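Local coordinates for Galactose/lactose metabolism regulatory protein GAL80 (Saccharomyces cerevisiae, PDB 3BTV) that represses the galactose and lactose metabolic genes of yeast by binding the activator GAL4 and blocking its transcriptional activation when no inducing sugar is present, at residues E125-C130 / I410-I415; Y190-K195 / Q243-E248; G206-T211 / T260-L265; T212-T217 / C280-G285; M235-I240 / H264-G269. The protein carries 1 engineered substitution. All coordinates share one frame; numbering follows the deposited sequence.

Contact 1 of 5, residues E125-C130 / I410-I415; sequences EWALAC and ILHRLI
The six-membered ring of Trp-126 is met by Leu-411 and His-412 of helix 405-424. Leu-411 CD2 stands over one face, 3.5 Å from the ring centroid and 16° off the normal, a CH-pi contact; Leu-411 CG comes to 3.4 Å from Trp-126 CH2. On the opposite face sits CB of Ala-127, the residue after a cis peptide bond. The indole N-H is spent on Thr-211 O. The His-412 ring lies oblique to the indole, its plane turned by 42°, the two side chains running in opposite directions with Trp-126 CH2 over the imidazole centre. This joins the loop after strand 121-125 of the Rossmann domain to a helix near the C-terminus. The far edge of the imidazole is polar and equally close, but its hydrogen bond, from Ala-129 N to His-412 NE2 at 3.3 Å, is weak. The loose side lies at Arg-413 and Cys-130, both partly exposed, which take no part in the contact: Arg-413 NH1 bonds Ile-433 O, and Cys-130 N bonds Gln-134 OE1.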
# COMPACT_ATOMS: atom_id res chain seq x y z
N GLU B 125 -15.86 -4.80 -25.34
CA GLU B 125 -14.62 -4.68 -24.60
C GLU B 125 -14.75 -3.78 -23.38
O GLU B 125 -15.61 -2.91 -23.34
CB GLU B 125 -13.50 -4.17 -25.51
CG GLU B 125 -13.06 -5.23 -26.49
CD GLU B 125 -11.80 -4.83 -27.21
OE1 GLU B 125 -11.75 -3.68 -27.71
OE2 GLU B 125 -10.86 -5.66 -27.27
N TRP B 126 -13.91 -4.03 -22.38
CA TRP B 126 -13.80 -3.14 -21.23
C TRP B 126 -12.93 -1.96 -21.66
O TRP B 126 -11.93 -2.16 -22.33
CB TRP B 126 -13.16 -3.87 -20.04
CG TRP B 126 -12.98 -2.98 -18.85
CD1 TRP B 126 -11.83 -2.38 -18.46
CD2 TRP B 126 -13.99 -2.55 -17.93
NE1 TRP B 126 -12.05 -1.61 -17.35
CE2 TRP B 126 -13.38 -1.69 -17.01
CE3 TRP B 126 -15.36 -2.81 -17.81
CZ2 TRP B 126 -14.08 -1.09 -15.96
CZ3 TRP B 126 -16.05 -2.22 -16.76
CH2 TRP B 126 -15.42 -1.37 -15.86
N ALA B 127 -13.30 -0.73 -21.29
CA ALA B 127 -14.45 -0.45 -20.44
C ALA B 127 -15.75 -0.40 -21.22
O ALA B 127 -15.76 -0.09 -22.42
CB ALA B 127 -14.23 0.88 -19.70
N LEU B 128 -16.85 -0.69 -20.54
CA LEU B 128 -18.15 -0.73 -21.19
C LEU B 128 -18.52 0.66 -21.73
O LEU B 128 -18.96 0.79 -22.87
CB LEU B 128 -19.23 -1.23 -20.23
CG LEU B 128 -20.64 -1.28 -20.83
CD1 LEU B 128 -20.65 -2.05 -22.16
CD2 LEU B 128 -21.63 -1.90 -19.84
N ALA B 129 -18.31 1.69 -20.92
CA ALA B 129 -18.65 3.04 -21.33
C ALA B 129 -17.77 4.08 -20.63
O ALA B 129 -16.84 3.73 -19.90
CB ALA B 129 -20.11 3.33 -21.06
N CYS B 130 -18.05 5.35 -20.89
CA CYS B 130 -17.27 6.46 -20.33
C CYS B 130 -17.75 6.92 -18.96
O CYS B 130 -17.08 7.74 -18.31
CB CYS B 130 -17.31 7.65 -21.28
SG CYS B 130 -16.53 7.29 -22.85
N ILE B 410 -21.05 -3.83 -12.44
CA ILE B 410 -20.58 -3.85 -11.06
C ILE B 410 -19.18 -3.23 -10.94
O ILE B 410 -18.90 -2.46 -10.02
CB ILE B 410 -20.60 -5.29 -10.52
CG1 ILE B 410 -22.04 -5.78 -10.36
CG2 ILE B 410 -19.80 -5.40 -9.21
CD1 ILE B 410 -22.18 -7.29 -10.29
N LEU B 411 -18.31 -3.53 -11.89
CA LEU B 411 -16.98 -2.94 -11.92
C LEU B 411 -17.07 -1.42 -12.10
O LEU B 411 -16.38 -0.65 -11.43
CB LEU B 411 -16.15 -3.57 -13.04
CG LEU B 411 -14.67 -3.18 -13.10
CD1 LEU B 411 -14.02 -3.31 -11.73
CD2 LEU B 411 -13.93 -4.05 -14.13
N HIS B 412 -17.94 -1.00 -13.02
CA HIS B 412 -18.17 0.43 -13.20
C HIS B 412 -18.62 1.11 -11.90
O HIS B 412 -18.20 2.22 -11.61
CB HIS B 412 -19.18 0.71 -14.31
CG HIS B 412 -18.55 0.94 -15.64
ND1 HIS B 412 -17.75 2.03 -15.91
CD2 HIS B 412 -18.60 0.23 -16.79
CE1 HIS B 412 -17.33 1.97 -17.16
NE2 HIS B 412 -17.83 0.89 -17.72
N ARG B 413 -19.48 0.44 -11.14
CA ARG B 413 -19.94 1.00 -9.87
C ARG B 413 -18.78 1.17 -8.93
O ARG B 413 -18.71 2.15 -8.17
CB ARG B 413 -21.01 0.12 -9.23
CG ARG B 413 -22.34 0.14 -9.98
CD ARG B 413 -23.36 -0.83 -9.38
NE ARG B 413 -24.65 -0.72 -10.05
CZ ARG B 413 -25.72 -1.46 -9.78
NH1 ARG B 413 -25.68 -2.39 -8.83
NH2 ARG B 413 -26.85 -1.26 -10.45
N LEU B 414 -17.85 0.22 -8.97
CA LEU B 414 -16.67 0.31 -8.13
C LEU B 414 -15.76 1.46 -8.58
O LEU B 414 -15.24 2.21 -7.75
CB LEU B 414 -15.89 -1.02 -8.13
CG LEU B 414 -14.66 -1.06 -7.22
CD1 LEU B 414 -15.03 -0.78 -5.78
CD2 LEU B 414 -13.90 -2.42 -7.35
N ILE B 415 -15.56 1.58 -9.88
CA ILE B 415 -14.73 2.66 -10.41
C ILE B 415 -15.38 4.01 -10.09
O ILE B 415 -14.71 4.95 -9.66
CB ILE B 415 -14.57 2.56 -11.93
CG1 ILE B 415 -13.77 1.30 -12.31
CG2 ILE B 415 -13.88 3.80 -12.44
CD1 ILE B 415 -12.44 1.19 -11.60

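Contact 2 of 5, residues Y190-K195 / Q243-E248; sequences YERPVK and QELIDE
Arg-192 grips Gln-243 side-on: NE and NH2 both donate to the single oxygen OE1, each at 2.9 Å, with OE1 only 7° out of the guanidinium plane. The two flat groups are nevertheless turned 59° apart, so NH2 arrives in the amide carbonyl plane while NE stands above it. CG of Arg-192 is anti to the backbone N, and a bend at chi3 (-45°) swings the guanidinium round to the amide. On the face bearing Glu-191 and Pro-193, Ile-246 CG2 meets the Glu-191 carboxylate carbon CD at 3.5 Å, and CG1 lies alongside the proline ring; Glu-191 OE2 is salt-bridged to Arg-252 NE. Behind these side chains is a parallel ladder pairing Glu-191, Arg-192 and Pro-193 with Glu-244, Leu-245 and Ile-246. Its bonds include Glu-244 N to Tyr-190 O (2.8 Å) and Val-194 N to Ile-246 O (2.9 Å), joining two strands of a small three-stranded sheet. Further out, Gln-243 NE2 bonds Gly-189 O and Trp-187 O, fixing which way the amide is turned, while Tyr-201 makes a cation-pi contact with Arg-192. An alanine at Arg-192 would remove both donors to OE1 and would probably loosen the hold on Gln-243. With NH2 also donating to Pro-258 O, the guanidinium faces neutral carbonyl oxygens, not a carboxylate, at Gln-243 and Pro-258, and would probably polarise them.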
# COMPACT_ATOMS: atom_id res chain seq x y z
N TYR B 190 5.77 10.98 -16.72
CA TYR B 190 6.26 12.30 -17.14
C TYR B 190 6.41 12.47 -18.65
O TYR B 190 6.82 13.52 -19.13
CB TYR B 190 7.60 12.59 -16.47
CG TYR B 190 7.52 12.66 -14.96
CD1 TYR B 190 7.86 11.56 -14.17
CD2 TYR B 190 7.12 13.83 -14.33
CE1 TYR B 190 7.79 11.63 -12.79
CE2 TYR B 190 7.05 13.91 -12.96
CZ TYR B 190 7.39 12.81 -12.19
OH TYR B 190 7.31 12.89 -10.82
N GLU B 191 6.06 11.44 -19.41
CA GLU B 191 6.29 11.49 -20.85
C GLU B 191 5.20 10.82 -21.67
O GLU B 191 4.55 9.87 -21.21
CB GLU B 191 7.64 10.86 -21.20
CG GLU B 191 8.86 11.62 -20.70
CD GLU B 191 10.12 10.78 -20.77
OE1 GLU B 191 10.01 9.57 -21.06
OE2 GLU B 191 11.22 11.32 -20.54
N ARG B 192 5.01 11.33 -22.88
CA ARG B 192 4.09 10.74 -23.83
C ARG B 192 4.75 10.72 -25.19
O ARG B 192 5.36 11.70 -25.60
CB ARG B 192 2.80 11.56 -23.92
CG ARG B 192 1.77 10.97 -24.88
CD ARG B 192 0.65 11.95 -25.11
NE ARG B 192 0.19 12.55 -23.86
CZ ARG B 192 -0.56 13.65 -23.80
NH1 ARG B 192 -0.92 14.26 -24.92
NH2 ARG B 192 -0.94 14.14 -22.63
N PRO B 193 4.64 9.58 -25.90
CA PRO B 193 5.10 9.49 -27.29
C PRO B 193 4.29 10.41 -28.21
O PRO B 193 3.06 10.37 -28.18
CB PRO B 193 4.84 8.03 -27.65
CG PRO B 193 4.87 7.31 -26.33
CD PRO B 193 4.27 8.27 -25.35
N VAL B 194 4.97 11.23 -29.00
CA VAL B 194 4.30 12.14 -29.92
C VAL B 194 3.26 11.41 -30.76
O VAL B 194 2.21 11.97 -31.08
CB VAL B 194 5.31 12.83 -30.85
CG1 VAL B 194 6.12 11.79 -31.62
CG2 VAL B 194 4.60 13.78 -31.81
N LYS B 195 3.55 10.16 -31.09
CA LYS B 195 2.68 9.34 -31.93
C LYS B 195 1.39 8.92 -31.21
O LYS B 195 0.49 8.33 -31.82
CB LYS B 195 3.44 8.09 -32.40
CG LYS B 195 2.66 7.13 -33.29
CD LYS B 195 3.38 5.79 -33.41
CE LYS B 195 2.58 4.78 -34.22
NZ LYS B 195 2.54 5.13 -35.67
N GLN B 243 2.72 16.42 -19.78
CA GLN B 243 3.66 15.36 -20.10
C GLN B 243 4.63 15.82 -21.18
O GLN B 243 4.31 16.67 -22.01
CB GLN B 243 2.90 14.12 -20.60
CG GLN B 243 2.14 13.37 -19.51
CD GLN B 243 1.42 12.19 -20.09
OE1 GLN B 243 0.64 12.33 -21.04
NE2 GLN B 243 1.68 11.01 -19.53
N GLU B 244 5.83 15.24 -21.17
CA GLU B 244 6.84 15.51 -22.19
C GLU B 244 6.68 14.53 -23.33
O GLU B 244 6.66 13.32 -23.12
CB GLU B 244 8.24 15.33 -21.60
CG GLU B 244 8.56 16.32 -20.49
CD GLU B 244 9.04 17.66 -21.04
OE1 GLU B 244 9.14 17.79 -22.28
OE2 GLU B 244 9.31 18.57 -20.23
N LEU B 245 6.54 15.06 -24.54
CA LEU B 245 6.49 14.23 -25.73
C LEU B 245 7.83 13.52 -25.94
O LEU B 245 8.89 14.12 -25.77
CB LEU B 245 6.13 15.08 -26.95
CG LEU B 245 4.67 15.54 -27.06
CD1 LEU B 245 4.48 16.47 -28.25
CD2 LEU B 245 3.75 14.33 -27.19
N ILE B 246 7.79 12.23 -26.30
CA ILE B 246 9.00 11.49 -26.64
C ILE B 246 8.89 10.82 -28.02
O ILE B 246 7.78 10.60 -28.53
CB ILE B 246 9.33 10.40 -25.58
CG1 ILE B 246 8.12 9.50 -25.32
CG2 ILE B 246 9.80 11.04 -24.29
CD1 ILE B 246 8.46 8.17 -24.66
N ASP B 247 10.03 10.52 -28.63
CA ASP B 247 10.06 9.83 -29.92
C ASP B 247 10.15 8.32 -29.73
O ASP B 247 10.18 7.82 -28.60
CB ASP B 247 11.22 10.33 -30.79
CG ASP B 247 12.58 9.95 -30.23
OD1 ASP B 247 12.65 9.25 -29.20
OD2 ASP B 247 13.60 10.37 -30.82
N GLU B 248 10.21 7.60 -30.85
CA GLU B 248 10.23 6.14 -30.84
C GLU B 248 11.45 5.60 -30.11
O GLU B 248 11.42 4.51 -29.53
CB GLU B 248 10.20 5.62 -32.28
CG GLU B 248 9.21 6.36 -33.16
CD GLU B 248 9.72 6.54 -34.58
OE1 GLU B 248 10.80 5.99 -34.89
OE2 GLU B 248 9.05 7.23 -35.37

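Contact 3 of 5, residues G206-T211 / T260-L265; sequences GVDLVT and TVPDHL
Asp-208 is the N-cap of helix 209-225, and the start of that helix packs against the loop leading into strand 264-271, where Asp-263 and His-264 both face Phe-237 in a classic beta bulge. Followed outward, the aspartate first touches Val-261 CG1 with its CB at 4.0 Å, near Pro-262 CD. CG sits between the backbone N and carbonyl carbon (chi1 67°), the crowded position, which turns the carboxylate back over the first helical turn. There Asp-208 OD1 accepts from Thr-211 N at 2.8 Å, met from above the carboxylate plane, and more weakly from Val-210 N; OD2 takes the Thr-211 hydroxyl on its syn lone pair. Two amides, Val-210 N weakly, are thus taken by one side chain, and the helix end would probably favour the charged carboxylate. Leu-209 extends its CG anti to the backbone N (chi1 179°), laying CD2 beside the bulge at 3.8 Å from His-264 N. Val-210 CG2 meets Pro-262 CG at 4.2 Å and reaches Leu-265 CD1, while Val-418 and Tyr-419 of helix 405-424 pack against Val-210. A water completes the join, accepting from Leu-209 N at 2.9 Å and donating to Pro-262 O at 2.6 Å.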
# COMPACT_ATOMS: atom_id res chain seq x y z
N GLY B 206 -13.25 7.32 -21.15
CA GLY B 206 -13.37 5.91 -20.80
C GLY B 206 -12.08 5.11 -20.77
O GLY B 206 -12.10 3.88 -20.69
N VAL B 207 -10.94 5.80 -20.85
CA VAL B 207 -9.64 5.14 -20.79
C VAL B 207 -8.70 5.92 -19.88
O VAL B 207 -8.43 7.08 -20.12
CB VAL B 207 -8.99 5.00 -22.18
CG1 VAL B 207 -7.72 4.15 -22.08
CG2 VAL B 207 -9.97 4.39 -23.16
N ASP B 208 -8.22 5.27 -18.83
CA ASP B 208 -7.38 5.94 -17.85
C ASP B 208 -6.87 4.95 -16.82
O ASP B 208 -7.28 3.78 -16.79
CB ASP B 208 -8.15 7.07 -17.15
CG ASP B 208 -9.27 6.55 -16.27
OD1 ASP B 208 -8.99 6.12 -15.14
OD2 ASP B 208 -10.43 6.59 -16.72
N LEU B 209 -5.98 5.43 -15.96
CA LEU B 209 -5.29 4.59 -14.98
C LEU B 209 -6.27 3.86 -14.08
O LEU B 209 -6.07 2.70 -13.73
CB LEU B 209 -4.36 5.45 -14.12
CG LEU B 209 -3.59 4.68 -13.04
CD1 LEU B 209 -2.69 3.64 -13.71
CD2 LEU B 209 -2.77 5.61 -12.16
N VAL B 210 -7.33 4.55 -13.67
CA VAL B 210 -8.26 3.96 -12.74
C VAL B 210 -9.22 3.00 -13.43
O VAL B 210 -9.32 1.81 -13.08
CB VAL B 210 -9.05 5.04 -12.00
CG1 VAL B 210 -9.96 4.39 -10.97
CG2 VAL B 210 -8.09 6.00 -11.33
N THR B 211 -9.90 3.53 -14.44
CA THR B 211 -10.92 2.78 -15.15
C THR B 211 -10.35 1.53 -15.79
O THR B 211 -10.96 0.46 -15.76
CB THR B 211 -11.55 3.65 -16.25
OG1 THR B 211 -12.10 4.84 -15.67
CG2 THR B 211 -12.64 2.87 -16.97
N THR B 260 -5.38 15.36 -18.56
CA THR B 260 -6.36 15.52 -17.49
C THR B 260 -6.70 14.21 -16.79
O THR B 260 -7.41 14.21 -15.79
CB THR B 260 -7.63 16.22 -17.98
OG1 THR B 260 -8.16 15.50 -19.11
CG2 THR B 260 -7.33 17.66 -18.39
N VAL B 261 -6.21 13.08 -17.31
CA VAL B 261 -6.37 11.80 -16.61
C VAL B 261 -5.32 11.62 -15.49
O VAL B 261 -4.28 12.28 -15.50
CB VAL B 261 -6.34 10.61 -17.60
CG1 VAL B 261 -7.49 10.71 -18.60
CG2 VAL B 261 -5.01 10.55 -18.31
N PRO B 262 -5.59 10.73 -14.52
CA PRO B 262 -4.70 10.62 -13.36
C PRO B 262 -3.33 10.01 -13.67
O PRO B 262 -3.18 9.23 -14.60
CB PRO B 262 -5.46 9.68 -12.42
CG PRO B 262 -6.87 9.70 -12.91
CD PRO B 262 -6.78 9.87 -14.38
N ASP B 263 -2.34 10.37 -12.86
CA ASP B 263 -1.02 9.75 -12.92
C ASP B 263 -0.70 8.92 -11.67
O ASP B 263 0.38 8.35 -11.57
CB ASP B 263 0.07 10.79 -13.10
CG ASP B 263 -0.21 12.05 -12.34
OD1 ASP B 263 -0.11 12.03 -11.10
OD2 ASP B 263 -0.55 13.07 -12.99
N HIS B 264 -1.62 8.88 -10.71
CA HIS B 264 -1.42 7.98 -9.56
C HIS B 264 -2.72 7.67 -8.87
O HIS B 264 -3.61 8.51 -8.78
CB HIS B 264 -0.46 8.57 -8.54
CG HIS B 264 0.28 7.54 -7.75
ND1 HIS B 264 -0.22 6.97 -6.60
CD2 HIS B 264 1.50 6.98 -7.94
CE1 HIS B 264 0.66 6.10 -6.11
NE2 HIS B 264 1.72 6.10 -6.90
N LEU B 265 -2.82 6.44 -8.37
CA LEU B 265 -3.98 6.01 -7.61
C LEU B 265 -3.49 5.35 -6.33
O LEU B 265 -2.64 4.44 -6.36
CB LEU B 265 -4.83 5.02 -8.41
CG LEU B 265 -5.92 4.30 -7.60
CD1 LEU B 265 -7.03 5.25 -7.18
CD2 LEU B 265 -6.51 3.10 -8.34
O HOH W 1 -4.55 7.92 -16.38

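Contact 4 of 5, residues T212-T217 / C280-G285; sequences TTFGHT and CSFKGG
Helix 209-225 lies against the large mixed sheet of the C-terminal domain, and here its residues 213 to 217 meet strand 276-283, the segment axes 10.1 Å apart at 144°. Phe-282 is central. Its CG is anti to the carbonyl carbon (chi1 -83°), which sends the ring toward the helix. Phe-214 meets it edge-on: the planes stand 88° apart with centroids 5.8 Å from each other, an offset edge-to-face pair whose closest atoms are Phe-214 CD1 and Phe-282 CE2 at 3.7 Å. Two threonines one turn apart cover the outer part of the Phe-282 ring. Thr-213 CG2 comes obliquely to Phe-282 CE1 at 3.8 Å, and Thr-217 arrives tip to tip, its CB 3.9 Å from Phe-282 CZ and its CG2 at the ring edge. Cys-280 SG adds a sulfur-aromatic contact at the edge of Phe-214, 5.3 Å from the centroid, while Phe-267 and Ile-415 also pack on that ring. The hydroxyl proton of Thr-217 is spent on Thr-213 O, 3.0 Å from OG1, though OG1 too lies against the Phe-282 ring. No hydrogen bond joins the two segments, so the contact probably rests on dispersion and ring-edge electrostatics.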
# COMPACT_ATOMS: atom_id res chain seq x y z
N THR B 212 -9.17 1.67 -16.37
CA THR B 212 -8.64 0.61 -17.21
C THR B 212 -7.69 -0.31 -16.47
O THR B 212 -7.99 -1.48 -16.26
CB THR B 212 -7.96 1.20 -18.46
OG1 THR B 212 -8.80 2.21 -19.03
CG2 THR B 212 -7.68 0.10 -19.50
N THR B 213 -6.56 0.24 -16.05
CA THR B 213 -5.50 -0.56 -15.45
C THR B 213 -5.91 -1.10 -14.08
O THR B 213 -5.87 -2.29 -13.84
CB THR B 213 -4.21 0.24 -15.29
OG1 THR B 213 -3.90 0.88 -16.53
CG2 THR B 213 -3.05 -0.67 -14.88
N PHE B 214 -6.33 -0.20 -13.21
CA PHE B 214 -6.88 -0.60 -11.93
C PHE B 214 -8.14 -1.46 -12.11
O PHE B 214 -8.34 -2.43 -11.39
CB PHE B 214 -7.16 0.62 -11.07
CG PHE B 214 -7.84 0.30 -9.77
CD1 PHE B 214 -7.13 -0.23 -8.72
CD2 PHE B 214 -9.19 0.53 -9.62
CE1 PHE B 214 -7.76 -0.52 -7.54
CE2 PHE B 214 -9.83 0.24 -8.43
CZ PHE B 214 -9.11 -0.28 -7.39
N GLY B 215 -8.98 -1.10 -13.07
CA GLY B 215 -10.19 -1.87 -13.34
C GLY B 215 -9.92 -3.35 -13.63
O GLY B 215 -10.50 -4.24 -13.01
N HIS B 216 -9.06 -3.63 -14.60
CA HIS B 216 -8.75 -5.02 -14.93
C HIS B 216 -8.18 -5.73 -13.69
O HIS B 216 -8.60 -6.83 -13.34
CB HIS B 216 -7.74 -5.11 -16.08
CG HIS B 216 -8.34 -4.98 -17.44
ND1 HIS B 216 -9.07 -6.00 -18.04
CD2 HIS B 216 -8.29 -3.97 -18.35
CE1 HIS B 216 -9.45 -5.61 -19.25
NE2 HIS B 216 -8.99 -4.39 -19.46
N THR B 217 -7.26 -5.06 -13.01
CA THR B 217 -6.56 -5.67 -11.87
C THR B 217 -7.44 -5.92 -10.65
O THR B 217 -7.40 -6.99 -10.06
CB THR B 217 -5.36 -4.81 -11.46
OG1 THR B 217 -4.51 -4.62 -12.59
CG2 THR B 217 -4.56 -5.52 -10.36
N CYS B 280 -3.31 -0.79 -2.07
CA CYS B 280 -2.98 -0.72 -3.48
C CYS B 280 -2.42 0.61 -3.94
O CYS B 280 -2.96 1.67 -3.62
CB CYS B 280 -4.22 -1.07 -4.30
SG CYS B 280 -3.95 -0.82 -6.03
N SER B 281 -1.35 0.55 -4.72
CA SER B 281 -0.73 1.75 -5.26
C SER B 281 -0.45 1.55 -6.74
O SER B 281 0.29 0.64 -7.13
CB SER B 281 0.57 2.06 -4.51
OG SER B 281 1.15 3.26 -4.96
N PHE B 282 -1.04 2.40 -7.58
CA PHE B 282 -0.78 2.41 -9.02
C PHE B 282 -0.12 3.69 -9.49
O PHE B 282 -0.68 4.78 -9.35
CB PHE B 282 -2.08 2.22 -9.79
CG PHE B 282 -2.49 0.78 -9.92
CD1 PHE B 282 -2.18 0.06 -11.05
CD2 PHE B 282 -3.19 0.16 -8.91
CE1 PHE B 282 -2.56 -1.25 -11.17
CE2 PHE B 282 -3.58 -1.15 -9.02
CZ PHE B 282 -3.27 -1.85 -10.15
N LYS B 283 1.07 3.56 -10.07
CA LYS B 283 1.79 4.67 -10.68
C LYS B 283 1.39 4.81 -12.14
O LYS B 283 1.15 3.82 -12.83
CB LYS B 283 3.30 4.42 -10.62
CG LYS B 283 3.78 4.06 -9.23
CD LYS B 283 5.16 3.43 -9.24
CE LYS B 283 6.25 4.48 -9.15
NZ LYS B 283 6.22 5.43 -10.30
N GLY B 284 1.38 6.05 -12.60
CA GLY B 284 1.06 6.39 -13.98
C GLY B 284 1.66 5.70 -15.20
O GLY B 284 0.88 5.18 -15.99
N GLY B 285 2.95 5.66 -15.51
CA GLY B 285 4.21 6.01 -14.92
C GLY B 285 4.97 4.75 -15.36
O GLY B 285 4.47 3.98 -16.18

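Contact 5 of 5, residues M235-I240 / H264-G269; sequences MVFNNI and HLLFQG
The strand segments 235-237 and 264-269 run antiparallel at 174°, their axes 4.9 Å apart, within the large mixed sheet of the C-terminal domain. Met-235 and Leu-266 form a hydrogen-bonded pair in which Leu-266 N points almost straight at Met-235 O (2.9 Å, 178°). Phe-237 N likewise reaches His-264 O at 2.9 Å, but the return bond from His-264 N to Phe-237 O is long and weak, where the bulge begins. On the face bearing Phe-237, its ring CE1 meets Leu-266 CD1 at 3.7 Å, and the edge of the His-264 ring is turned toward its face with the planes 88° apart. An alanine at Phe-237 would remove this ring and would probably leave Leu-266 and the His-264 ring less firmly held. Thr-270 of the second subunit also packs on Phe-237, so this face joins the two chains. The other face carries Val-236 and Leu-265, packed against helix 405-424 through Val-418; there Val-236 CG2 lies 3.9 Å from Leu-265 CD1.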
# COMPACT_ATOMS: atom_id res chain seq x y z
N MET B 235 -7.41 7.91 -3.19
CA MET B 235 -6.93 9.22 -3.55
C MET B 235 -6.40 9.13 -4.97
O MET B 235 -5.58 8.25 -5.28
CB MET B 235 -5.83 9.68 -2.60
CG MET B 235 -6.27 9.74 -1.15
SD MET B 235 -4.88 10.09 -0.04
CE MET B 235 -5.72 10.02 1.55
N VAL B 236 -6.88 10.03 -5.83
CA VAL B 236 -6.56 10.00 -7.25
C VAL B 236 -5.78 11.26 -7.57
O VAL B 236 -6.17 12.36 -7.19
CB VAL B 236 -7.85 9.95 -8.08
CG1 VAL B 236 -7.54 9.95 -9.57
CG2 VAL B 236 -8.66 8.71 -7.69
N PHE B 237 -4.66 11.11 -8.27
CA PHE B 237 -3.75 12.22 -8.47
C PHE B 237 -3.55 12.64 -9.92
O PHE B 237 -3.38 11.80 -10.81
CB PHE B 237 -2.37 11.87 -7.92
CG PHE B 237 -2.34 11.60 -6.45
CD1 PHE B 237 -2.80 10.39 -5.93
CD2 PHE B 237 -1.83 12.54 -5.58
CE1 PHE B 237 -2.78 10.15 -4.57
CE2 PHE B 237 -1.79 12.30 -4.21
CZ PHE B 237 -2.26 11.11 -3.70
N ASN B 238 -3.54 13.94 -10.16
CA ASN B 238 -2.97 14.46 -11.40
C ASN B 238 -1.81 15.37 -11.03
O ASN B 238 -1.91 16.59 -11.12
CB ASN B 238 -4.02 15.20 -12.25
CG ASN B 238 -3.47 15.62 -13.61
OD1 ASN B 238 -2.41 15.17 -14.04
ND2 ASN B 238 -4.20 16.51 -14.28
N ASN B 239 -0.72 14.77 -10.57
CA ASN B 239 0.47 15.54 -10.21
C ASN B 239 1.31 15.85 -11.44
O ASN B 239 2.32 16.54 -11.37
CB ASN B 239 1.33 14.75 -9.22
CG ASN B 239 0.83 14.84 -7.79
OD1 ASN B 239 -0.01 15.68 -7.44
ND2 ASN B 239 1.36 13.96 -6.94
N ILE B 240 0.90 15.30 -12.57
CA ILE B 240 1.62 15.48 -13.83
C ILE B 240 0.65 16.01 -14.89
O ILE B 240 0.28 15.29 -15.82
CB ILE B 240 2.26 14.15 -14.33
CG1 ILE B 240 3.04 13.46 -13.19
CG2 ILE B 240 3.16 14.39 -15.54
CD1 ILE B 240 3.68 12.12 -13.60
N HIS B 264 -1.62 8.88 -10.71
CA HIS B 264 -1.42 7.98 -9.56
C HIS B 264 -2.72 7.67 -8.87
O HIS B 264 -3.61 8.51 -8.78
CB HIS B 264 -0.46 8.57 -8.54
CG HIS B 264 0.28 7.54 -7.75
ND1 HIS B 264 -0.22 6.97 -6.60
CD2 HIS B 264 1.50 6.98 -7.94
CE1 HIS B 264 0.66 6.10 -6.11
NE2 HIS B 264 1.72 6.10 -6.90
N LEU B 265 -2.82 6.44 -8.37
CA LEU B 265 -3.98 6.01 -7.61
C LEU B 265 -3.49 5.35 -6.33
O LEU B 265 -2.64 4.44 -6.36
CB LEU B 265 -4.83 5.02 -8.41
CG LEU B 265 -5.92 4.30 -7.60
CD1 LEU B 265 -7.03 5.25 -7.18
CD2 LEU B 265 -6.51 3.10 -8.34
N LEU B 266 -4.01 5.82 -5.20
CA LEU B 266 -3.84 5.13 -3.92
C LEU B 266 -5.19 4.56 -3.60
O LEU B 266 -6.19 5.27 -3.64
CB LEU B 266 -3.42 6.07 -2.79
CG LEU B 266 -2.09 6.82 -2.93
CD1 LEU B 266 -1.93 7.81 -1.79
CD2 LEU B 266 -0.91 5.85 -2.97
N PHE B 267 -5.23 3.28 -3.28
CA PHE B 267 -6.51 2.65 -3.00
C PHE B 267 -6.35 1.67 -1.86
O PHE B 267 -5.43 0.85 -1.86
CB PHE B 267 -7.04 1.94 -4.26
CG PHE B 267 -8.20 1.00 -4.00
CD1 PHE B 267 -9.51 1.40 -4.26
CD2 PHE B 267 -7.99 -0.28 -3.52
CE1 PHE B 267 -10.57 0.54 -4.04
CE2 PHE B 267 -9.05 -1.14 -3.30
CZ PHE B 267 -10.34 -0.74 -3.56
N GLN B 268 -7.24 1.76 -0.88
CA GLN B 268 -7.18 0.80 0.21
C GLN B 268 -8.60 0.42 0.56
O GLN B 268 -9.52 1.21 0.38
CB GLN B 268 -6.42 1.36 1.42
CG GLN B 268 -7.11 2.54 2.11
CD GLN B 268 -6.21 3.21 3.16
OE1 GLN B 268 -6.67 3.98 4.01
NE2 GLN B 268 -4.93 2.93 3.08
N GLY B 269 -8.80 -0.80 1.01
CA GLY B 269 -10.14 -1.25 1.31
C GLY B 269 -10.17 -2.60 1.97
O GLY B 269 -9.13 -3.21 2.24

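Contacts 1, 3, 4 and 5 are buried, whereas contact 2 is partly buried, its centre about 26 Å from the chain centre. Contacts 3 and 4 both use helix 209-225 against neighbouring strands of the large mixed sheet, and contact 5 joins two strands of that sheet, sharing His-264 and Leu-265 with contact 3. Contact 1 ties the Rossmann domain to this core, where Ile-415 CD1 packs 3.5 Å from Val-210 O. The chemistry follows position: apolar packing prevails in contacts 1, 3 and 4, with a bridging water in 3 beside its capped helix start, and backbone ladders in 2 and 5. Contact 2 alone adds an arginine-amide grip, and touches contact 5 through Tyr-190 and Ile-240.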